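Local coordinates for phosphotriesterase homology protein (Escherichia coli, PDB 1BF6) that catalyses the hydrolysis of phosphorylated glyceryl acetates, and of aromatic acetates and propionates, using two zinc ions per subunit, at residues S214-D218 with E219-A223; K189-L192 with D193-L196; G256-Y259 with L260-F264. All coordinates share one frame; numbering follows the deposited sequence.

Interaction 1: S214-D218 with E219-A223. With SO4 (sulfate ion), chain F.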
ATOM      1  N   SER A 214       6.281 -11.552 -13.626  1.00 17.84           N
ATOM      2  CA  SER A 214       6.415 -12.998 -13.490  1.00 20.12           C
ATOM      3  C   SER A 214       5.204 -13.535 -12.722  1.00 20.41           C
ATOM      4  O   SER A 214       4.960 -14.741 -12.674  1.00 20.57           O
ATOM      5  CB  SER A 214       7.724 -13.354 -12.788  1.00 22.08           C
ATOM      6  OG  SER A 214       8.826 -12.970 -13.597  1.00 22.94           O
ATOM      7  N   TYR A 215       4.445 -12.627 -12.116  1.00 20.97           N
ATOM      8  CA  TYR A 215       3.236 -12.996 -11.384  1.00 19.52           C
ATOM      9  C   TYR A 215       2.046 -12.780 -12.310  1.00 18.03           C
ATOM     10  O   TYR A 215       1.172 -13.639 -12.445  1.00 17.45           O
ATOM     11  CB  TYR A 215       3.046 -12.099 -10.154  1.00 22.99           C
ATOM     12  CG  TYR A 215       3.962 -12.375  -8.980  1.00 27.99           C
ATOM     13  CD1 TYR A 215       4.274 -13.682  -8.596  1.00 29.96           C
ATOM     14  CD2 TYR A 215       4.465 -11.323  -8.209  1.00 29.52           C
ATOM     15  CE1 TYR A 215       5.057 -13.932  -7.469  1.00 32.45           C
ATOM     16  CE2 TYR A 215       5.246 -11.556  -7.086  1.00 31.33           C
ATOM     17  CZ  TYR A 215       5.539 -12.860  -6.718  1.00 34.04           C
ATOM     18  OH  TYR A 215       6.303 -13.091  -5.594  1.00 35.71           O
ATOM     19  N   TYR A 216       2.051 -11.626 -12.970  1.00 15.23           N
ATOM     20  CA  TYR A 216       0.973 -11.222 -13.871  1.00 14.34           C
ATOM     21  C   TYR A 216       1.565 -10.151 -14.796  1.00 11.42           C
ATOM     22  O   TYR A 216       2.322  -9.294 -14.343  1.00 11.33           O
ATOM     23  CB  TYR A 216      -0.157 -10.636 -13.016  1.00 14.15           C
ATOM     24  CG  TYR A 216      -1.460 -10.375 -13.723  1.00 13.08           C
ATOM     25  CD1 TYR A 216      -2.229 -11.420 -14.227  1.00 12.31           C
ATOM     26  CD2 TYR A 216      -1.947  -9.076 -13.849  1.00 10.88           C
ATOM     27  CE1 TYR A 216      -3.458 -11.170 -14.842  1.00 12.58           C
ATOM     28  CE2 TYR A 216      -3.165  -8.821 -14.449  1.00 10.45           C
ATOM     29  CZ  TYR A 216      -3.913  -9.862 -14.940  1.00  9.76           C
ATOM     30  OH  TYR A 216      -5.129  -9.593 -15.520  1.00 15.29           O
ATOM     31  N   PRO A 217       1.224 -10.183 -16.095  1.00 12.26           N
ATOM     32  CA  PRO A 217       1.774  -9.183 -17.022  1.00 11.89           C
ATOM     33  C   PRO A 217       1.178  -7.767 -17.003  1.00 11.17           C
ATOM     34  O   PRO A 217      -0.041  -7.591 -16.914  1.00 11.54           O
ATOM     35  CB  PRO A 217       1.609  -9.859 -18.382  1.00 11.65           C
ATOM     36  CG  PRO A 217       0.354 -10.651 -18.220  1.00 12.82           C
ATOM     37  CD  PRO A 217       0.444 -11.212 -16.815  1.00 10.37           C
ATOM     38  N   ASP A 218       2.053  -6.767 -17.101  1.00 10.57           N
ATOM     39  CA  ASP A 218       1.651  -5.353 -17.138  1.00 12.29           C
ATOM     40  C   ASP A 218       0.643  -5.095 -18.262  1.00 13.68           C
ATOM     41  O   ASP A 218      -0.216  -4.213 -18.142  1.00 13.92           O
ATOM     42  CB  ASP A 218       2.860  -4.423 -17.330  1.00 10.30           C
ATOM     43  CG  ASP A 218       3.593  -4.110 -16.035  1.00 13.07           C
ATOM     44  OD1 ASP A 218       3.052  -4.347 -14.926  1.00 11.39           O
ATOM     45  OD2 ASP A 218       4.732  -3.605 -16.121  1.00 11.08           O
ATOM     46  N   GLU A 219       0.769  -5.840 -19.360  1.00 13.58           N
ATOM     47  CA  GLU A 219      -0.146  -5.700 -20.491  1.00 15.71           C
ATOM     48  C   GLU A 219      -1.584  -5.982 -20.046  1.00 15.61           C
ATOM     49  O   GLU A 219      -2.532  -5.343 -20.512  1.00 14.00           O
ATOM     50  CB  GLU A 219       0.243  -6.664 -21.619  1.00 19.82           C
ATOM     51  CG  GLU A 219      -0.703  -6.609 -22.816  1.00 26.32           C
ATOM     52  CD  GLU A 219      -0.350  -7.609 -23.918  1.00 32.04           C
ATOM     53  OE1 GLU A 219       0.600  -8.410 -23.731  1.00 34.18           O
ATOM     54  OE2 GLU A 219      -1.031  -7.596 -24.975  1.00 32.83           O
ATOM     55  N   LYS A 220      -1.739  -6.950 -19.146  1.00 13.92           N
ATOM     56  CA  LYS A 220      -3.054  -7.301 -18.631  1.00 13.00           C
ATOM     57  C   LYS A 220      -3.532  -6.306 -17.574  1.00 11.73           C
ATOM     58  O   LYS A 220      -4.730  -6.090 -17.437  1.00 10.47           O
ATOM     59  CB  LYS A 220      -3.071  -8.734 -18.121  1.00 13.43           C
ATOM     60  CG  LYS A 220      -2.944  -9.745 -19.238  1.00 14.61           C
ATOM     61  CD  LYS A 220      -3.162 -11.163 -18.760  1.00 17.80           C
ATOM     62  CE  LYS A 220      -3.120 -12.119 -19.949  1.00 19.42           C
ATOM     63  NZ  LYS A 220      -3.503 -13.510 -19.578  1.00 24.56           N
ATOM     64  N   ARG A 221      -2.596  -5.696 -16.849  1.00 10.29           N
ATOM     65  CA  ARG A 221      -2.938  -4.667 -15.864  1.00 11.48           C
ATOM     66  C   ARG A 221      -3.494  -3.480 -16.675  1.00 12.42           C
ATOM     67  O   ARG A 221      -4.521  -2.890 -16.323  1.00 11.92           O
ATOM     68  CB  ARG A 221      -1.697  -4.208 -15.071  1.00 10.86           C
ATOM     69  CG  ARG A 221      -1.088  -5.260 -14.130  1.00  9.64           C
ATOM     70  CD  ARG A 221       0.021  -4.658 -13.276  1.00  9.11           C
ATOM     71  NE  ARG A 221       0.485  -5.623 -12.279  1.00 11.56           N
ATOM     72  CZ  ARG A 221       1.376  -6.589 -12.505  1.00 12.74           C
ATOM     73  NH1 ARG A 221       1.947  -6.727 -13.699  1.00  9.54           N
ATOM     74  NH2 ARG A 221       1.612  -7.498 -11.563  1.00 11.59           N
ATOM     75  N   ILE A 222      -2.824  -3.165 -17.785  1.00 10.49           N
ATOM     76  CA  ILE A 222      -3.251  -2.072 -18.660  1.00  9.94           C
ATOM     77  C   ILE A 222      -4.656  -2.340 -19.211  1.00  9.14           C
ATOM     78  O   ILE A 222      -5.501  -1.439 -19.205  1.00 10.47           O
ATOM     79  CB  ILE A 222      -2.200  -1.817 -19.801  1.00  8.41           C
ATOM     80  CG1 ILE A 222      -1.007  -1.047 -19.218  1.00  9.12           C
ATOM     81  CG2 ILE A 222      -2.826  -1.054 -20.968  1.00  8.04           C
ATOM     82  CD1 ILE A 222       0.198  -0.968 -20.140  1.00 11.76           C
ATOM     83  N   ALA A 223      -4.925  -3.583 -19.615  1.00  9.62           N
ATOM     84  CA  ALA A 223      -6.238  -3.958 -20.145  1.00  8.82           C
ATOM     85  C   ALA A 223      -7.322  -3.753 -19.066  1.00 11.14           C
ATOM     86  O   ALA A 223      -8.417  -3.272 -19.370  1.00  8.84           O
ATOM     87  CB  ALA A 223      -6.228  -5.389 -20.626  1.00  6.58           C
TER
HETATM   88  S   SO4 F 295       7.687 -10.254  -3.740  1.00 55.95           S
HETATM   89  O1  SO4 F 295       8.344 -11.535  -3.982  1.00 57.18           O
HETATM   90  O2  SO4 F 295       8.175  -9.689  -2.410  1.00 55.43           O
HETATM   91  O3  SO4 F 295       8.007  -9.194  -4.829  1.00 55.38           O
HETATM   92  O4  SO4 F 295       6.173 -10.455  -3.751  1.00 56.19           O

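Interaction 2: K189-L192 with D193-L196. With SO4 (sulfate ion), chain E.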
ATOM      1  N   LYS A 189      -4.014 -11.071 -11.169  1.00 13.95           N
ATOM      2  CA  LYS A 189      -4.756 -12.031 -11.984  1.00 14.51           C
ATOM      3  C   LYS A 189      -5.916 -11.286 -12.650  1.00 14.38           C
ATOM      4  O   LYS A 189      -6.156 -10.112 -12.338  1.00 15.20           O
ATOM      5  CB  LYS A 189      -5.312 -13.170 -11.117  1.00 14.93           C
ATOM      6  CG  LYS A 189      -6.404 -12.737 -10.161  1.00 15.69           C
ATOM      7  CD  LYS A 189      -7.070 -13.923  -9.519  1.00 18.38           C
ATOM      8  CE  LYS A 189      -8.029 -13.477  -8.439  1.00 18.47           C
ATOM      9  NZ  LYS A 189      -8.611 -14.649  -7.748  1.00 23.46           N
ATOM     10  N   ASP A 190      -6.586 -11.942 -13.601  1.00 15.02           N
ATOM     11  CA  ASP A 190      -7.746 -11.361 -14.276  1.00 17.52           C
ATOM     12  C   ASP A 190      -8.720 -11.273 -13.109  1.00 17.69           C
ATOM     13  O   ASP A 190      -9.192 -12.293 -12.608  1.00 17.36           O
ATOM     14  CB  ASP A 190      -8.277 -12.299 -15.376  1.00 19.81           C
ATOM     15  CG  ASP A 190      -7.318 -12.418 -16.583  1.00 22.61           C
ATOM     16  OD1 ASP A 190      -6.340 -11.649 -16.664  1.00 22.63           O
ATOM     17  OD2 ASP A 190      -7.550 -13.286 -17.459  1.00 24.98           O
ATOM     18  N   ASN A 191      -8.981 -10.051 -12.667  1.00 16.19           N
ATOM     19  CA  ASN A 191      -9.795  -9.821 -11.477  1.00 14.31           C
ATOM     20  C   ASN A 191     -10.882  -8.747 -11.664  1.00 14.64           C
ATOM     21  O   ASN A 191     -11.348  -8.154 -10.688  1.00 12.32           O
ATOM     22  CB  ASN A 191      -8.796  -9.389 -10.385  1.00 13.45           C
ATOM     23  CG  ASN A 191      -9.319  -9.565  -8.962  1.00 13.07           C
ATOM     24  OD1 ASN A 191      -8.844  -8.890  -8.050  1.00 12.39           O
ATOM     25  ND2 ASN A 191     -10.239 -10.499  -8.759  1.00 11.34           N
ATOM     26  N   LEU A 192     -11.323  -8.530 -12.902  1.00 14.28           N
ATOM     27  CA  LEU A 192     -12.323  -7.493 -13.170  1.00 15.05           C
ATOM     28  C   LEU A 192     -13.645  -7.629 -12.417  1.00 13.86           C
ATOM     29  O   LEU A 192     -14.123  -6.660 -11.831  1.00 13.76           O
ATOM     30  CB  LEU A 192     -12.583  -7.352 -14.677  1.00 14.03           C
ATOM     31  CG  LEU A 192     -13.294  -6.066 -15.092  1.00 13.61           C
ATOM     32  CD1 LEU A 192     -12.512  -4.848 -14.615  1.00 11.92           C
ATOM     33  CD2 LEU A 192     -13.457  -6.043 -16.600  1.00 13.75           C
ATOM     34  N   ASP A 193     -14.217  -8.828 -12.396  1.00 16.73           N
ATOM     35  CA  ASP A 193     -15.493  -9.024 -11.712  1.00 19.49           C
ATOM     36  C   ASP A 193     -15.433  -8.571 -10.271  1.00 17.29           C
ATOM     37  O   ASP A 193     -16.227  -7.727  -9.858  1.00 17.03           O
ATOM     38  CB  ASP A 193     -15.954 -10.473 -11.806  1.00 23.20           C
ATOM     39  CG  ASP A 193     -16.307 -10.868 -13.223  1.00 30.48           C
ATOM     40  OD1 ASP A 193     -16.909 -10.036 -13.946  1.00 34.48           O
ATOM     41  OD2 ASP A 193     -15.976 -12.005 -13.622  1.00 35.16           O
ATOM     42  N   ASN A 194     -14.448  -9.074  -9.532  1.00 15.27           N
ATOM     43  CA  ASN A 194     -14.288  -8.696  -8.135  1.00 14.32           C
ATOM     44  C   ASN A 194     -14.031  -7.198  -7.982  1.00 13.51           C
ATOM     45  O   ASN A 194     -14.576  -6.565  -7.091  1.00 13.17           O
ATOM     46  CB  ASN A 194     -13.132  -9.461  -7.492  1.00 17.20           C
ATOM     47  CG  ASN A 194     -13.464 -10.921  -7.191  1.00 18.60           C
ATOM     48  OD1 ASN A 194     -12.557 -11.709  -6.919  1.00 21.02           O
ATOM     49  ND2 ASN A 194     -14.745 -11.287  -7.236  1.00 16.61           N
ATOM     50  N   ILE A 195     -13.175  -6.639  -8.836  1.00 10.36           N
ATOM     51  CA  ILE A 195     -12.851  -5.219  -8.758  1.00  9.90           C
ATOM     52  C   ILE A 195     -14.092  -4.341  -8.934  1.00  9.25           C
ATOM     53  O   ILE A 195     -14.274  -3.373  -8.197  1.00  9.77           O
ATOM     54  CB  ILE A 195     -11.734  -4.834  -9.783  1.00 10.59           C
ATOM     55  CG1 ILE A 195     -10.389  -5.395  -9.320  1.00  8.94           C
ATOM     56  CG2 ILE A 195     -11.612  -3.316  -9.924  1.00 10.14           C
ATOM     57  CD1 ILE A 195      -9.278  -5.175 -10.308  1.00  9.38           C
ATOM     58  N   LEU A 196     -14.946  -4.687  -9.896  1.00  8.73           N
ATOM     59  CA  LEU A 196     -16.164  -3.917 -10.152  1.00 11.00           C
ATOM     60  C   LEU A 196     -17.094  -3.967  -8.933  1.00 12.13           C
ATOM     61  O   LEU A 196     -17.693  -2.954  -8.546  1.00 12.41           O
ATOM     62  CB  LEU A 196     -16.877  -4.452 -11.398  1.00 10.75           C
ATOM     63  CG  LEU A 196     -16.122  -4.220 -12.712  1.00  9.13           C
ATOM     64  CD1 LEU A 196     -16.851  -4.907 -13.843  1.00  8.51           C
ATOM     65  CD2 LEU A 196     -15.978  -2.727 -12.967  1.00  8.72           C
TER
HETATM   66  S   SO4 E 294     -11.128 -14.788  -4.933  1.00 33.48           S
HETATM   67  O1  SO4 E 294     -10.668 -16.131  -5.280  1.00 35.11           O
HETATM   68  O2  SO4 E 294     -11.078 -14.599  -3.417  1.00 31.80           O
HETATM   69  O3  SO4 E 294     -10.245 -13.674  -5.560  1.00 33.28           O
HETATM   70  O4  SO4 E 294     -12.542 -14.593  -5.482  1.00 33.13           O
HETATM   71  O   HOH W   1     -12.576 -11.402 -10.313  1.00 13.52           O

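Interaction 3: G256-Y259 with L260-F264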
ATOM      1  N   GLY A 256      13.466  -0.280 -10.119  1.00 11.19           N
ATOM      2  CA  GLY A 256      13.224   0.907  -9.306  1.00 10.67           C
ATOM      3  C   GLY A 256      11.774   1.378  -9.189  1.00 10.06           C
ATOM      4  O   GLY A 256      10.880   0.938  -9.942  1.00  7.12           O
ATOM      5  N   TYR A 257      11.546   2.281  -8.233  1.00  9.09           N
ATOM      6  CA  TYR A 257      10.215   2.848  -7.991  1.00 10.75           C
ATOM      7  C   TYR A 257       9.711   3.663  -9.179  1.00  9.64           C
ATOM      8  O   TYR A 257       8.537   3.567  -9.546  1.00 11.60           O
ATOM      9  CB  TYR A 257      10.222   3.762  -6.763  1.00 11.57           C
ATOM     10  CG  TYR A 257      10.636   3.093  -5.476  1.00 10.17           C
ATOM     11  CD1 TYR A 257      11.979   2.927  -5.164  1.00  8.72           C
ATOM     12  CD2 TYR A 257       9.678   2.639  -4.561  1.00 10.24           C
ATOM     13  CE1 TYR A 257      12.369   2.332  -3.989  1.00 10.22           C
ATOM     14  CE2 TYR A 257      10.057   2.038  -3.365  1.00  7.58           C
ATOM     15  CZ  TYR A 257      11.408   1.889  -3.089  1.00 11.30           C
ATOM     16  OH  TYR A 257      11.815   1.297  -1.924  1.00 10.95           O
ATOM     17  N   ASP A 258      10.601   4.447  -9.788  1.00 10.65           N
ATOM     18  CA  ASP A 258      10.211   5.284 -10.926  1.00  8.27           C
ATOM     19  C   ASP A 258       9.887   4.545 -12.219  1.00  8.62           C
ATOM     20  O   ASP A 258       9.617   5.176 -13.233  1.00 10.85           O
ATOM     21  CB  ASP A 258      11.216   6.418 -11.165  1.00  8.04           C
ATOM     22  CG  ASP A 258      12.564   5.936 -11.714  1.00 11.06           C
ATOM     23  OD1 ASP A 258      12.832   4.715 -11.790  1.00  8.83           O
ATOM     24  OD2 ASP A 258      13.371   6.820 -12.060  1.00 13.46           O
ATOM     25  N   TYR A 259       9.938   3.213 -12.189  1.00  8.35           N
ATOM     26  CA  TYR A 259       9.583   2.399 -13.349  1.00  7.58           C
ATOM     27  C   TYR A 259       8.136   2.736 -13.708  1.00  9.33           C
ATOM     28  O   TYR A 259       7.741   2.683 -14.869  1.00  8.17           O
ATOM     29  CB  TYR A 259       9.690   0.911 -13.001  1.00  7.04           C
ATOM     30  CG  TYR A 259       9.229  -0.030 -14.077  1.00  6.78           C
ATOM     31  CD1 TYR A 259       7.896  -0.446 -14.158  1.00  8.42           C
ATOM     32  CD2 TYR A 259      10.136  -0.554 -14.993  1.00  9.33           C
ATOM     33  CE1 TYR A 259       7.486  -1.368 -15.128  1.00  9.97           C
ATOM     34  CE2 TYR A 259       9.740  -1.472 -15.957  1.00 10.95           C
ATOM     35  CZ  TYR A 259       8.421  -1.872 -16.018  1.00 12.11           C
ATOM     36  OH  TYR A 259       8.052  -2.780 -16.976  1.00 17.20           O
ATOM     37  N   LEU A 260       7.347   3.076 -12.690  1.00  8.70           N
ATOM     38  CA  LEU A 260       5.947   3.428 -12.891  1.00  8.94           C
ATOM     39  C   LEU A 260       5.830   4.592 -13.872  1.00  7.45           C
ATOM     40  O   LEU A 260       4.979   4.580 -14.757  1.00  8.25           O
ATOM     41  CB  LEU A 260       5.313   3.836 -11.549  1.00 10.05           C
ATOM     42  CG  LEU A 260       3.845   4.266 -11.563  1.00 11.59           C
ATOM     43  CD1 LEU A 260       2.957   3.104 -11.950  1.00 13.84           C
ATOM     44  CD2 LEU A 260       3.448   4.796 -10.183  1.00 14.29           C
ATOM     45  N   LEU A 261       6.720   5.568 -13.728  1.00  8.40           N
ATOM     46  CA  LEU A 261       6.688   6.766 -14.568  1.00 11.16           C
ATOM     47  C   LEU A 261       7.552   6.714 -15.831  1.00 12.11           C
ATOM     48  O   LEU A 261       7.202   7.312 -16.854  1.00 10.60           O
ATOM     49  CB  LEU A 261       7.032   7.991 -13.710  1.00 11.49           C
ATOM     50  CG  LEU A 261       6.017   8.206 -12.568  1.00 12.09           C
ATOM     51  CD1 LEU A 261       6.525   9.181 -11.539  1.00 10.75           C
ATOM     52  CD2 LEU A 261       4.674   8.650 -13.136  1.00 13.53           C
ATOM     53  N   THR A 262       8.667   5.991 -15.765  1.00 11.54           N
ATOM     54  CA  THR A 262       9.570   5.886 -16.914  1.00 10.76           C
ATOM     55  C   THR A 262       9.104   4.831 -17.904  1.00 10.46           C
ATOM     56  O   THR A 262       9.373   4.941 -19.105  1.00 10.92           O
ATOM     57  CB  THR A 262      11.015   5.533 -16.489  1.00 10.77           C
ATOM     58  OG1 THR A 262      11.037   4.221 -15.909  1.00  9.25           O
ATOM     59  CG2 THR A 262      11.556   6.550 -15.494  1.00 12.63           C
ATOM     60  N   THR A 263       8.341   3.848 -17.423  1.00  7.85           N
ATOM     61  CA  THR A 263       7.892   2.764 -18.280  1.00  6.69           C
ATOM     62  C   THR A 263       6.404   2.428 -18.320  1.00  6.84           C
ATOM     63  O   THR A 263       5.817   2.393 -19.395  1.00  7.41           O
ATOM     64  CB  THR A 263       8.689   1.463 -17.955  1.00  6.60           C
ATOM     65  OG1 THR A 263      10.092   1.741 -17.990  1.00  9.00           O
ATOM     66  CG2 THR A 263       8.356   0.355 -18.919  1.00  8.07           C
ATOM     67  N   PHE A 264       5.786   2.171 -17.163  1.00  4.98           N
ATOM     68  CA  PHE A 264       4.380   1.782 -17.149  1.00  4.75           C
ATOM     69  C   PHE A 264       3.397   2.854 -17.627  1.00  4.21           C
ATOM     70  O   PHE A 264       2.568   2.576 -18.490  1.00  6.26           O
ATOM     71  CB  PHE A 264       3.958   1.272 -15.767  1.00  3.58           C
ATOM     72  CG  PHE A 264       2.586   0.644 -15.758  1.00  5.06           C
ATOM     73  CD1 PHE A 264       2.395  -0.649 -16.225  1.00  5.93           C
ATOM     74  CD2 PHE A 264       1.473   1.361 -15.301  1.00  6.53           C
ATOM     75  CE1 PHE A 264       1.122  -1.228 -16.244  1.00  7.39           C
ATOM     76  CE2 PHE A 264       0.204   0.784 -15.317  1.00  8.06           C
ATOM     77  CZ  PHE A 264       0.031  -0.507 -15.789  1.00  8.78           C
TER
HETATM   78  O   HOH W   2      12.958   3.645 -14.231  1.00 13.64           O

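Interaction 1: S214-D218 with E219-A223
The R221 guanidinium carries the Y216 ring atom CD2 over one face, while D218 CA lies at its edge, in plane; ring and guanidinium stand nearly upright to each other, 84° apart. The Y216 ring in turn has R221 CG at its edge, and K220 CB reaches it obliquely, 3.4 Å from Y216 OH. That hydroxyl finds its main polar partner in D190. Further out, the Y215 ring has an oxygen of a sulfate near its edge, and Y215 OH donates to sulfate O1 at 3.0 Å.

With CG beside the backbone N (chi1 -68°) and the chain extended as far as NE, R221 folds back over the turn. Its NH1 serves two acceptors, both through weak, bent bonds: Y216 O at 2.7 Å and D218 OD1 at 2.9 Å, the latter as a salt bridge. D187 and T209 take NE and NH2, so the whole group is held from several directions. An alanine in its place is likely to leave the D187 carboxylate without its cationic mate and the Y216 carbonyl without its NH1 donor.

K220, extended beyond CG, runs across P217, its CG 3.6 Å from P217 CG. P217 O accepts both K220 N, which sits 54° out of the carbonyl plane at 2.9 Å, and R221 N, which lies in that plane at 3.2 Å. I222 N to D218 O continues the ladder at 2.8 Å. With P217 at the N-cap and these bonds following, this is the first turn of helix 218-230, entered from the loop after strand 204-207 of the TIM barrel.

Interaction 2: K189-L192 with D193-L196
N191 holds the N-cap position of helix 192-200, and its carbonyl begins the helical ladder: I195 N donates to N191 O at 3.0 Å, nearly along the C=O axis. One residue on, L196 N repeats the bond to L192 O at 2.9 Å. The N191 side chain makes no direct capping bond. Instead, with CG anti to the backbone N (chi1 -160°), its amide is carried alongside the first turn, where ND2 donates to a water at 2.9 Å. The same water accepts from N194 N at 3.1 Å, bridging the cap residue's side chain to a backbone N-H of the first turn. ND2 also makes a weak, bent bond to N194 OD1 at 3.2 Å; the two amide planes stand almost perpendicular, 86° apart, so the groups meet crosswise instead of lying flat on one another.

In the TIM barrel this helix follows strand 181-183. I195 faces inward to V205 and F207 of strand 204-207, and L192 and L196 both rest on L228 of helix 218-230. L192 CG meets L196 CD1 at 3.9 Å, one helical turn apart. On the loop side, K189 stretches out its chain and donates from NZ to sulfate O3 at 2.9 Å. M163 N binds the same ion, which probably came from the crystallisation liquor.

Interaction 3: G256-Y259 with L260-F264
D258 O and Y259 O each receive two backbone donors where the type I turn G256-Y259 runs directly into helix 259-270. D258 O accepts T262 N at 2.8 Å, nearly in line with the carbonyl, while L261 N, 3.0 Å from the same oxygen, approaches from above the carbonyl plane. Y259 O is shared by T263 N at 2.9 Å and F264 N at 3.1 Å; the F264 bond spans five residues and marks a wider, pi-type turn. G256 enters the turn with phi at 73°, a value that favours glycine.

Among the side chains, T263 lies over one face of the Y259 ring. Its CB stands 3.8 Å from the ring centroid and 14° off the normal, a CH-pi contact, and its methyl CG2 comes within 3.7 Å of Y259 CZ. Y259 CG is anti to the backbone N (chi1 175°), which lays the ring back beneath the T263 side chain. Beside this, a water joins D258 to T262: it donates to D258 OD1 at 2.7 Å and pairs with T262 OG1 at 2.6 Å. K250 forms a salt bridge with the same D258 oxygen.

The chemistry is therefore divided, with the side chains of T263 and Y259 meeting mainly through dispersion over a ring face while their backbones are hydrogen-bonded, and the buried D258 carboxylate, with a lysine and a water on OD1, probably kept ionised.

In the fold
The three sites begin helices 192-200, 218-230 and 259-270, after successive strands of one parallel sheet. Interaction 1, in the middle, joins interaction 2 through Y216 OH and D190 OD1, probably hydrogen-bonded at 2.6 Å, and meets interaction 3 by packing, I222 CG1 to F264 CZ at 3.6 Å. The nearest atoms of interactions 2 and 3 are about 12 Å apart. All lie at strand-to-helix loops, the TIM-barrel end where the active site sits, beside the metals: R221, N191 and Y257 side chains are about 12, 13 and 10 Å from a zinc ion. R221 and N191 are about 8 Å from the H185 side chain, Y257 about 6 Å from that of H13, whose carbonyl its hydroxyl bonds.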